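Local structure of EreC (Klebsiella pneumoniae, 6XCQ) at residues A69-E74 against L362-V367; L97-G100 against R106-E109; H118-F123 against V135-K140; R291-R294 against K300-L303. The protein probably hydrolyses the lactone ester of erythromycin and related macrolides, the esterase reaction by which it would confer resistance to these antibiotics. The protein carries 1 engineered substitution. All blocks are in the same frame, centred on the assembly; numbering follows the deposited sequence.

Contact 1 (A69-E74 against L362-V367)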
loop_
_atom_site.group_PDB
_atom_site.type_symbol
_atom_site.label_atom_id
_atom_site.label_comp_id
_atom_site.label_asym_id
_atom_site.label_seq_id
_atom_site.Cartn_x
_atom_site.Cartn_y
_atom_site.Cartn_z
ATOM N N ALA A 69 -5.377 -10.736 3.062
ATOM C CA ALA A 69 -4.921 -10.550 4.430
ATOM C C ALA A 69 -3.435 -10.273 4.389
ATOM O O ALA A 69 -2.722 -10.800 3.532
ATOM C CB ALA A 69 -5.219 -11.782 5.300
ATOM N N HIS A 70 -2.975 -9.419 5.292
ATOM C CA HIS A 70 -1.548 -9.169 5.372
ATOM C C HIS A 70 -0.835 -10.403 5.918
ATOM O O HIS A 70 -1.441 -11.258 6.578
ATOM C CB HIS A 70 -1.259 -7.964 6.278
ATOM C CG HIS A 70 -1.684 -6.641 5.706
ATOM N ND1 HIS A 70 -1.415 -6.265 4.408
ATOM C CD2 HIS A 70 -2.333 -5.595 6.272
ATOM C CE1 HIS A 70 -1.881 -5.047 4.195
ATOM N NE2 HIS A 70 -2.436 -4.614 5.314
ATOM N N PHE A 71 0.466 -10.498 5.614
ATOM C CA PHE A 71 1.384 -11.430 6.280
ATOM C C PHE A 71 1.152 -12.886 5.881
ATOM O O PHE A 71 1.420 -13.795 6.673
ATOM C CB PHE A 71 1.310 -11.287 7.804
ATOM C CG PHE A 71 1.371 -9.850 8.279
ATOM C CD1 PHE A 71 2.446 -9.044 7.942
ATOM C CD2 PHE A 71 0.351 -9.310 9.041
ATOM C CE1 PHE A 71 2.518 -7.716 8.379
ATOM C CE2 PHE A 71 0.408 -7.979 9.471
ATOM C CZ PHE A 71 1.494 -7.188 9.136
ATOM N N VAL A 72 0.708 -13.129 4.651
ATOM C CA VAL A 72 0.380 -14.472 4.169
ATOM C C VAL A 72 1.443 -14.913 3.173
ATOM O O VAL A 72 1.739 -14.191 2.215
ATOM C CB VAL A 72 -1.015 -14.507 3.523
ATOM C CG1 VAL A 72 -1.253 -15.847 2.872
ATOM C CG2 VAL A 72 -2.109 -14.187 4.543
ATOM N N ALA A 73 2.001 -16.113 3.386
ATOM C CA ALA A 73 3.078 -16.606 2.528
ATOM C C ALA A 73 2.600 -16.808 1.097
ATOM O O ALA A 73 3.291 -16.433 0.143
ATOM C CB ALA A 73 3.635 -17.920 3.083
ATOM N N GLU A 74 1.421 -17.427 0.927
ATOM C CA GLU A 74 0.914 -17.694 -0.417
ATOM C C GLU A 74 0.654 -16.411 -1.194
ATOM O O GLU A 74 0.801 -16.389 -2.420
ATOM C CB GLU A 74 -0.377 -18.521 -0.348
ATOM C CG GLU A 74 -0.178 -19.972 0.089
ATOM C CD GLU A 74 -0.172 -20.139 1.596
ATOM O OE1 GLU A 74 -0.181 -19.121 2.326
ATOM O OE2 GLU A 74 -0.166 -21.294 2.061
ATOM N N LEU A 362 4.944 -3.429 18.327
ATOM C CA LEU A 362 4.229 -2.505 17.458
ATOM C C LEU A 362 2.764 -2.335 17.859
ATOM O O LEU A 362 1.968 -1.824 17.073
ATOM C CB LEU A 362 4.362 -2.956 16.002
ATOM C CG LEU A 362 5.658 -2.576 15.238
ATOM C CD1 LEU A 362 6.973 -2.749 16.024
ATOM C CD2 LEU A 362 5.719 -3.325 13.903
ATOM N N GLY A 363 2.392 -2.737 19.073
ATOM C CA GLY A 363 1.038 -2.532 19.542
ATOM C C GLY A 363 0.012 -3.477 18.969
ATOM O O GLY A 363 -1.181 -3.329 19.258
ATOM N N PHE A 364 0.426 -4.424 18.140
ATOM C CA PHE A 364 -0.478 -5.472 17.708
ATOM C C PHE A 364 0.332 -6.731 17.495
ATOM O O PHE A 364 1.564 -6.699 17.396
ATOM C CB PHE A 364 -1.236 -5.114 16.426
ATOM C CG PHE A 364 -0.361 -5.021 15.203
ATOM C CD1 PHE A 364 0.320 -3.852 14.915
ATOM C CD2 PHE A 364 -0.232 -6.096 14.339
ATOM C CE1 PHE A 364 1.120 -3.758 13.799
ATOM C CE2 PHE A 364 0.564 -6.008 13.214
ATOM C CZ PHE A 364 1.241 -4.839 12.945
ATOM N N SER A 365 -0.382 -7.839 17.408
ATOM C CA SER A 365 0.226 -9.127 17.151
ATOM C C SER A 365 -0.479 -9.746 15.958
ATOM O O SER A 365 -1.551 -9.301 15.543
ATOM C CB SER A 365 0.135 -10.035 18.388
ATOM O OG SER A 365 1.096 -9.654 19.352
ATOM N N VAL A 366 0.147 -10.771 15.402
ATOM C CA VAL A 366 -0.371 -11.495 14.252
ATOM C C VAL A 366 -0.585 -12.918 14.715
ATOM O O VAL A 366 0.384 -13.613 15.044
ATOM C CB VAL A 366 0.592 -11.453 13.059
ATOM C CG1 VAL A 366 0.074 -12.346 11.937
ATOM C CG2 VAL A 366 0.792 -10.013 12.598
ATOM N N VAL A 367 -1.846 -13.351 14.756
ATOM C CA VAL A 367 -2.218 -14.654 15.280
ATOM C C VAL A 367 -3.086 -15.372 14.255
ATOM O O VAL A 367 -3.898 -14.749 13.562
ATOM C CB VAL A 367 -2.953 -14.543 16.634
ATOM C CG1 VAL A 367 -2.068 -13.880 17.661
ATOM C CG2 VAL A 367 -4.246 -13.759 16.484
#
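F71 and the pair F364 and V366 make this buried contact, which joins the loop leading into helix 73-90 to the start of strand 365-370, a strand of the two-stranded antiparallel sheet with 349-354. It is apolar throughout. The main touch is between the F71 ring and one methyl of V366: CG2 of V366 lies 3.7 Å from CD2 of F71 and 3.8 Å from CE2 of F71, so it addresses one C-C bond of the ring. V366 carries CG1 anti to its backbone N (chi1 174°), which leaves CG2 beside that N as the branch facing F71. The second aromatic ring arrives further along the same side, CE2 of F364 standing 4.2 Å from CE2 of F71. Within the loop itself, CB of H70 lies over the rim of one face of the F71 ring, 3.5 Å above its plane. F71 adopts a left-handed helical backbone conformation (phi 72°) just ahead of V72, the N-cap residue of the helix.

Polar bonds reach both sides from the C-terminal residues. The backbone of F71 bonds to D433, and the backbone of V366 to L438, so the C-terminal tail is tied to both segments. The imidazole of H70 bonds to E67 and packs edge-to-face with H306.

Because the two segments meet through apolar atoms alone, burying 121 Å² in total, the contact is non-directional packing of rings and a methyl that depends on shape and on burial from water, while the backbone bonds to D433 and L438 hold each segment.

Contact 2 (L97-G100 against R106-E109)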
loop_
_atom_site.group_PDB
_atom_site.type_symbol
_atom_site.label_atom_id
_atom_site.label_comp_id
_atom_site.label_asym_id
_atom_site.label_seq_id
_atom_site.Cartn_x
_atom_site.Cartn_y
_atom_site.Cartn_z
ATOM N N LEU A 97 4.513 0.583 -3.087
ATOM C CA LEU A 97 4.302 -0.095 -1.816
ATOM C C LEU A 97 3.618 0.833 -0.823
ATOM O O LEU A 97 3.753 2.062 -0.886
ATOM C CB LEU A 97 5.636 -0.567 -1.210
ATOM C CG LEU A 97 6.621 -1.269 -2.145
ATOM C CD1 LEU A 97 7.981 -1.353 -1.489
ATOM C CD2 LEU A 97 6.112 -2.670 -2.474
ATOM N N GLU A 98 2.925 0.223 0.141
ATOM C CA GLU A 98 2.393 0.943 1.297
ATOM C C GLU A 98 3.522 1.286 2.279
ATOM O O GLU A 98 3.614 0.772 3.394
ATOM C CB GLU A 98 1.314 0.123 1.997
ATOM C CG GLU A 98 0.083 -0.193 1.160
ATOM C CD GLU A 98 -0.956 -0.959 1.972
ATOM O OE1 GLU A 98 -1.123 -2.190 1.774
ATOM O OE2 GLU A 98 -1.601 -0.325 2.830
ATOM N N CYS A 99 4.392 2.194 1.851
ATOM C CA CYS A 99 5.320 2.841 2.761
ATOM C C CYS A 99 5.549 4.250 2.232
ATOM O O CYS A 99 5.137 4.585 1.118
ATOM C CB CYS A 99 6.668 2.118 2.853
ATOM S SG CYS A 99 7.527 2.021 1.277
ATOM N N GLY A 100 6.220 5.066 3.038
ATOM C CA GLY A 100 6.501 6.431 2.639
ATOM C C GLY A 100 7.602 6.512 1.601
ATOM O O GLY A 100 8.334 5.555 1.354
ATOM N N ARG A 106 15.175 3.971 0.827
ATOM C CA ARG A 106 16.057 3.021 1.496
ATOM C C ARG A 106 15.882 1.617 0.935
ATOM O O ARG A 106 16.859 0.881 0.776
ATOM C CB ARG A 106 15.789 3.035 2.998
ATOM C CG ARG A 106 15.989 4.413 3.608
ATOM C CD ARG A 106 15.826 4.383 5.108
ATOM N NE ARG A 106 16.074 5.699 5.687
ATOM C CZ ARG A 106 15.157 6.437 6.305
ATOM N NH1 ARG A 106 13.911 5.989 6.445
ATOM N NH2 ARG A 106 15.493 7.625 6.792
ATOM N N LEU A 107 14.640 1.220 0.637
ATOM C CA LEU A 107 14.439 -0.067 -0.015
ATOM C C LEU A 107 15.106 -0.094 -1.388
ATOM O O LEU A 107 15.654 -1.123 -1.798
ATOM C CB LEU A 107 12.948 -0.379 -0.113
ATOM C CG LEU A 107 12.191 -0.541 1.220
ATOM C CD1 LEU A 107 10.711 -0.807 0.951
ATOM C CD2 LEU A 107 12.784 -1.646 2.109
ATOM N N SER A 108 15.090 1.035 -2.111
ATOM C CA SER A 108 15.758 1.080 -3.407
ATOM C C SER A 108 17.258 0.876 -3.256
ATOM O O SER A 108 17.881 0.182 -4.070
ATOM C CB SER A 108 15.494 2.411 -4.104
ATOM O OG SER A 108 14.184 2.463 -4.611
ATOM N N GLU A 109 17.858 1.504 -2.240
ATOM C CA GLU A 109 19.256 1.232 -1.919
ATOM C C GLU A 109 19.488 -0.257 -1.712
ATOM O O GLU A 109 20.497 -0.808 -2.163
ATOM C CB GLU A 109 19.659 1.970 -0.648
ATOM C CG GLU A 109 19.971 3.433 -0.782
ATOM C CD GLU A 109 20.496 3.975 0.525
ATOM O OE1 GLU A 109 21.685 3.727 0.825
ATOM O OE2 GLU A 109 19.710 4.603 1.272
#
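L107 reaches from helix 101-112 to L97 and C99 in a beta-alpha unit of the central, largely parallel sheet: strand 94-97 ends, a short loop turns the chain, and the helix folds back over the strand's end. The two leucines meet methyl to methyl, CD1 of L97 lying 3.7 Å from CD1 of L107. Both adopt the same kind of conformation. Each has CG set beside its backbone N and anti to its carbonyl carbon, with chi1 of -46° in L97 and -63° in L107. Their second torsions then carry CD1 nearly anti to CA, the longest reach a leucine has, and the two extended branches cross at a slant with their ends together.

Between strand and helix, E98 is the centre of an inverse gamma turn, marked by a weak bond of 2.8 Å from C99 N to L97 O. The E98 carboxylate takes no part in the contact; its OE2 forms a salt bridge with R281. After the turn, C99 directs its CB toward the L107 side. G100 then stands at the N-cap position of the helix.

Neighbouring side chains surround the leucines. L152 of the adjacent strand 151-154 touches both L97 and L107, and helix 126-146 adds Y132 against L97 and T128 and L136 against L107. R106, next to L107 on the helix, pairs instead with D165.

C99 places its sulfur between its own backbone N and carbonyl carbon, and from there SG lies 4.3 Å from CD1 of L107, the same methyl that meets L97.

Contact 3 (H118-F123 against V135-K140)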
loop_
_atom_site.group_PDB
_atom_site.type_symbol
_atom_site.label_atom_id
_atom_site.label_comp_id
_atom_site.label_asym_id
_atom_site.label_seq_id
_atom_site.Cartn_x
_atom_site.Cartn_y
_atom_site.Cartn_z
ATOM N N HIS A 118 24.522 -6.677 2.950
ATOM C CA HIS A 118 23.441 -5.788 2.548
ATOM C C HIS A 118 22.074 -6.419 2.753
ATOM O O HIS A 118 21.209 -6.326 1.874
ATOM C CB HIS A 118 23.625 -5.389 1.089
ATOM C CG HIS A 118 24.775 -4.455 0.873
ATOM N ND1 HIS A 118 25.370 -4.272 -0.356
ATOM C CD2 HIS A 118 25.448 -3.659 1.738
ATOM C CE1 HIS A 118 26.352 -3.395 -0.241
ATOM N NE2 HIS A 118 26.424 -3.014 1.021
ATOM N N GLU A 119 21.878 -7.049 3.910
ATOM C CA GLU A 119 20.618 -7.700 4.235
ATOM C C GLU A 119 19.484 -6.680 4.296
ATOM O O GLU A 119 19.694 -5.503 4.599
ATOM C CB GLU A 119 20.726 -8.419 5.583
ATOM C CG GLU A 119 21.910 -9.371 5.707
ATOM C CD GLU A 119 23.220 -8.667 6.070
ATOM O OE1 GLU A 119 23.186 -7.670 6.827
ATOM O OE2 GLU A 119 24.287 -9.124 5.604
ATOM N N LEU A 120 18.261 -7.156 4.036
ATOM C CA LEU A 120 17.106 -6.265 4.017
ATOM C C LEU A 120 16.860 -5.627 5.379
ATOM O O LEU A 120 16.383 -4.488 5.447
ATOM C CB LEU A 120 15.863 -7.029 3.553
ATOM C CG LEU A 120 14.523 -6.280 3.664
ATOM C CD1 LEU A 120 14.481 -5.040 2.731
ATOM C CD2 LEU A 120 13.381 -7.247 3.365
ATOM N N GLU A 121 17.188 -6.331 6.469
ATOM C CA GLU A 121 17.016 -5.766 7.806
ATOM C C GLU A 121 17.715 -4.415 7.967
ATOM O O GLU A 121 17.286 -3.593 8.777
ATOM C CB GLU A 121 17.551 -6.726 8.866
ATOM C CG GLU A 121 16.704 -7.949 9.104
ATOM C CD GLU A 121 17.129 -9.110 8.242
ATOM O OE1 GLU A 121 17.726 -8.867 7.169
ATOM O OE2 GLU A 121 16.867 -10.265 8.638
ATOM N N ARG A 122 18.789 -4.175 7.222
ATOM C CA ARG A 122 19.526 -2.920 7.361
ATOM C C ARG A 122 18.830 -1.754 6.675
ATOM O O ARG A 122 19.157 -0.598 6.962
ATOM C CB ARG A 122 20.931 -3.061 6.783
ATOM C CG ARG A 122 21.791 -4.112 7.458
ATOM C CD ARG A 122 22.704 -3.487 8.505
ATOM N NE ARG A 122 23.254 -4.483 9.423
ATOM C CZ ARG A 122 24.210 -5.354 9.106
ATOM N NH1 ARG A 122 24.642 -6.218 10.012
ATOM N NH2 ARG A 122 24.736 -5.360 7.887
ATOM N N PHE A 123 17.888 -2.029 5.773
ATOM C CA PHE A 123 17.291 -0.996 4.940
ATOM C C PHE A 123 15.806 -0.823 5.202
ATOM O O PHE A 123 15.133 -0.120 4.437
ATOM C CB PHE A 123 17.493 -1.317 3.456
ATOM C CG PHE A 123 18.928 -1.407 3.043
ATOM C CD1 PHE A 123 19.643 -2.583 3.222
ATOM C CD2 PHE A 123 19.569 -0.309 2.480
ATOM C CE1 PHE A 123 20.974 -2.668 2.836
ATOM C CE2 PHE A 123 20.902 -0.388 2.093
ATOM C CZ PHE A 123 21.604 -1.569 2.275
ATOM N N VAL A 135 8.598 -10.630 -0.508
ATOM C CA VAL A 135 8.608 -10.200 -1.906
ATOM C C VAL A 135 9.861 -9.388 -2.209
ATOM O O VAL A 135 10.458 -9.519 -3.285
ATOM C CB VAL A 135 7.330 -9.401 -2.234
ATOM C CG1 VAL A 135 7.439 -8.750 -3.603
ATOM C CG2 VAL A 135 6.106 -10.298 -2.192
ATOM N N LEU A 136 10.285 -8.543 -1.267
ATOM C CA LEU A 136 11.440 -7.678 -1.526
ATOM C C LEU A 136 12.718 -8.492 -1.705
ATOM O O LEU A 136 13.516 -8.217 -2.612
ATOM C CB LEU A 136 11.607 -6.673 -0.386
ATOM C CG LEU A 136 10.627 -5.509 -0.402
ATOM C CD1 LEU A 136 10.651 -4.787 0.952
ATOM C CD2 LEU A 136 11.003 -4.579 -1.521
ATOM N N ILE A 137 12.920 -9.502 -0.852
ATOM C CA ILE A 137 14.082 -10.378 -0.984
ATOM C C ILE A 137 14.045 -11.102 -2.321
ATOM O O ILE A 137 15.069 -11.233 -3.005
ATOM C CB ILE A 137 14.151 -11.375 0.188
ATOM C CG1 ILE A 137 14.348 -10.650 1.517
ATOM C CG2 ILE A 137 15.282 -12.385 -0.030
ATOM C CD1 ILE A 137 13.966 -11.539 2.725
ATOM N N TRP A 138 12.861 -11.569 -2.726
ATOM C CA TRP A 138 12.735 -12.200 -4.034
ATOM C C TRP A 138 13.023 -11.208 -5.163
ATOM O O TRP A 138 13.768 -11.518 -6.098
ATOM C CB TRP A 138 11.339 -12.816 -4.194
ATOM C CG TRP A 138 11.141 -13.292 -5.585
ATOM C CD1 TRP A 138 11.559 -14.482 -6.114
ATOM C CD2 TRP A 138 10.513 -12.577 -6.647
ATOM N NE1 TRP A 138 11.217 -14.552 -7.445
ATOM C CE2 TRP A 138 10.570 -13.396 -7.795
ATOM C CE3 TRP A 138 9.905 -11.322 -6.743
ATOM C CZ2 TRP A 138 10.051 -12.998 -9.014
ATOM C CZ3 TRP A 138 9.382 -10.939 -7.948
ATOM C CH2 TRP A 138 9.457 -11.771 -9.073
ATOM N N ILE A 139 12.450 -10.003 -5.083
ATOM C CA ILE A 139 12.634 -8.999 -6.134
ATOM C C ILE A 139 14.119 -8.743 -6.383
ATOM O O ILE A 139 14.578 -8.687 -7.532
ATOM C CB ILE A 139 11.911 -7.692 -5.762
ATOM C CG1 ILE A 139 10.418 -7.765 -6.078
ATOM C CG2 ILE A 139 12.533 -6.503 -6.493
ATOM C CD1 ILE A 139 9.657 -6.534 -5.584
ATOM N N LYS A 140 14.888 -8.581 -5.307
ATOM C CA LYS A 140 16.312 -8.291 -5.463
ATOM C C LYS A 140 17.018 -9.408 -6.225
ATOM O O LYS A 140 17.792 -9.145 -7.151
ATOM C CB LYS A 140 16.956 -8.067 -4.094
ATOM C CG LYS A 140 18.461 -7.804 -4.132
ATOM C CD LYS A 140 19.008 -7.465 -2.747
ATOM C CE LYS A 140 20.518 -7.059 -2.799
ATOM N NZ LYS A 140 20.985 -6.615 -1.443
#
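L120 packs its CD2 methyl onto helix 126-146, and this is the close, buried part of the contact. The methyl is 4.0 Å from CG1 of I137 and 4.2 Å from CB of L136, resting between two consecutive residues of the helix. With CG anti to the backbone N (chi1 172°), L120 brings its CD2 branch onto the helix; the side chain crosses L136 at about a right angle. F129 and Y110 add aromatic cover around it.

The other side is looser and polar. I137 is exposed although its CG1 joins the packing. K140 stretches fully extended toward the loop, bringing NZ within 3.3 Å of O of H118 and 3.9 Å from CB of H118; its clear partner is S113 OG. Further out, exposed E119 and R122 pair within the loop, OE1 of E119 lying 3.0 Å from NH2 of R122 but well out of the guanidinium plane, so charge rather than a directed N-H holds them.

L120 of the loop thus seats on the helix, and K140 of the helix reaches back to the loop, within a beta-alpha-beta crossover that joins parallel strands 94-97 and 151-154 through helices 101-112 and 126-146.

Contact 4 (R291-R294 against K300-L303)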
loop_
_atom_site.group_PDB
_atom_site.type_symbol
_atom_site.label_atom_id
_atom_site.label_comp_id
_atom_site.label_asym_id
_atom_site.label_seq_id
_atom_site.Cartn_x
_atom_site.Cartn_y
_atom_site.Cartn_z
ATOM N N ARG A 291 -0.289 11.549 -9.507
ATOM C CA ARG A 291 0.740 12.531 -9.840
ATOM C C ARG A 291 1.949 11.858 -10.458
ATOM O O ARG A 291 2.491 12.326 -11.466
ATOM C CB ARG A 291 1.155 13.304 -8.589
ATOM C CG ARG A 291 0.112 14.289 -8.104
ATOM C CD ARG A 291 0.724 15.400 -7.247
ATOM N NE ARG A 291 1.210 14.917 -5.955
ATOM C CZ ARG A 291 0.428 14.516 -4.957
ATOM N NH1 ARG A 291 0.965 14.102 -3.814
ATOM N NH2 ARG A 291 -0.891 14.520 -5.100
ATOM N N MET A 292 2.387 10.752 -9.865
ATOM C CA MET A 292 3.569 10.096 -10.391
ATOM C C MET A 292 3.329 9.607 -11.813
ATOM O O MET A 292 4.191 9.768 -12.682
ATOM C CB MET A 292 3.979 8.953 -9.473
ATOM C CG MET A 292 5.433 8.616 -9.592
ATOM S SD MET A 292 5.554 6.850 -9.754
ATOM C CE MET A 292 4.676 6.672 -11.281
ATOM N N VAL A 293 2.149 9.040 -12.080
ATOM C CA VAL A 293 1.889 8.517 -13.414
ATOM C C VAL A 293 1.827 9.649 -14.441
ATOM O O VAL A 293 2.394 9.542 -15.533
ATOM C CB VAL A 293 0.608 7.661 -13.417
ATOM C CG1 VAL A 293 -0.028 7.665 -14.784
ATOM C CG2 VAL A 293 0.931 6.222 -12.971
ATOM N N ARG A 294 1.155 10.754 -14.120
ATOM C CA ARG A 294 1.044 11.801 -15.128
ATOM C C ARG A 294 2.330 12.605 -15.277
ATOM O O ARG A 294 2.566 13.167 -16.351
ATOM C CB ARG A 294 -0.130 12.729 -14.827
ATOM C CG ARG A 294 -0.248 13.182 -13.413
ATOM C CD ARG A 294 -1.722 13.356 -13.026
ATOM N NE ARG A 294 -2.518 13.954 -14.093
ATOM C CZ ARG A 294 -3.762 13.601 -14.404
ATOM N NH1 ARG A 294 -4.396 14.218 -15.396
ATOM N NH2 ARG A 294 -4.374 12.636 -13.732
ATOM N N LYS A 300 4.737 2.331 -15.913
ATOM C CA LYS A 300 3.657 1.366 -15.743
ATOM C C LYS A 300 3.891 0.696 -14.395
ATOM O O LYS A 300 4.869 -0.036 -14.221
ATOM C CB LYS A 300 3.632 0.366 -16.897
ATOM C CG LYS A 300 3.346 1.039 -18.250
ATOM C CD LYS A 300 3.534 0.078 -19.421
ATOM C CE LYS A 300 2.506 -1.012 -19.396
ATOM N NZ LYS A 300 2.462 -1.786 -20.665
ATOM N N ILE A 301 3.032 0.984 -13.426
ATOM C CA ILE A 301 3.314 0.690 -12.028
ATOM C C ILE A 301 2.423 -0.455 -11.540
ATOM O O ILE A 301 1.240 -0.541 -11.889
ATOM C CB ILE A 301 3.155 1.955 -11.153
ATOM C CG1 ILE A 301 3.615 1.664 -9.717
ATOM C CG2 ILE A 301 1.745 2.513 -11.223
ATOM C CD1 ILE A 301 3.925 2.920 -8.922
ATOM N N ILE A 302 3.014 -1.348 -10.752
ATOM C CA ILE A 302 2.308 -2.433 -10.075
ATOM C C ILE A 302 2.132 -1.997 -8.627
ATOM O O ILE A 302 3.124 -1.732 -7.938
ATOM C CB ILE A 302 3.105 -3.745 -10.155
ATOM C CG1 ILE A 302 3.514 -4.064 -11.599
ATOM C CG2 ILE A 302 2.347 -4.896 -9.512
ATOM C CD1 ILE A 302 4.570 -5.213 -11.674
ATOM N N LEU A 303 0.890 -1.894 -8.149
ATOM C CA LEU A 303 0.642 -1.442 -6.779
ATOM C C LEU A 303 0.441 -2.661 -5.887
ATOM O O LEU A 303 -0.450 -3.474 -6.146
ATOM C CB LEU A 303 -0.584 -0.530 -6.695
ATOM C CG LEU A 303 -0.595 0.708 -7.588
ATOM C CD1 LEU A 303 -1.887 1.513 -7.327
ATOM C CD2 LEU A 303 0.661 1.531 -7.315
#
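I301, the first residue of strand 301-304, receives both M292 and V293 from the end of helix 279-295. The chain reaches it through K300, whose CB points away from the helix. The backbone N of K300 bonds to OD1 of N93, just before strand 94-97, and its NZ bonds to the backbone O of H90, at the end of helix 73-90, which pins the entry to the strand from that side.

At I301 the side chain turns toward the helix and splits its work between two branches. CG1 lies anti to the backbone N (chi1 -173°) and carries CD1 out to the methionine, SD of M292 standing 4.3 Å from CD1 of I301. The shorter branch, CG2, sits between the backbone N and the carbonyl carbon, where it meets the valine: CG2 of V293 is 4.2 Å from CG2 of I301. The two side chains slant across each other, and V293 also leans on I62 and R333. Both distances are those of relaxed van der Waals packing, with 96 Å² buried in all. The backbone of I301 bonds to R61 and V63, and R61 also reaches O of V293, so the same arginine touches helix end and strand.

I302 points to the other face of the sheet, where it packs on L65 and F92, while its backbone bonds to A94. L303 returns to the helix side, but its partners are I62 of strand 62-65 and M326 and L330 of helix 326-330.

This is an alpha-beta unit: the helix runs into a short connection and then an inner strand, flanked in parallel by 62-65 and 94-97.

Contacts 1, 2 and 4 are buried, whereas contact 3 is partly open to solvent and is the one where a lysine side chain reaches across to the other segment. Contacts 2 and 4 each tie a helix to a strand of the same central sheet, on strands 94-97 and 301-304 that lie side by side, yet they stay about 6 Å apart at their nearest atoms. Contacts 2 and 3 touch: CD2 of L107 lies 3.8 Å from CD1 of L120. Contact 1 joins the loop before helix 73-90 to the separate two-stranded sheet and is the one that pairs aromatic rings; it meets contact 2 where CE1 of H70 lies 3.8 Å from OE1 of E98.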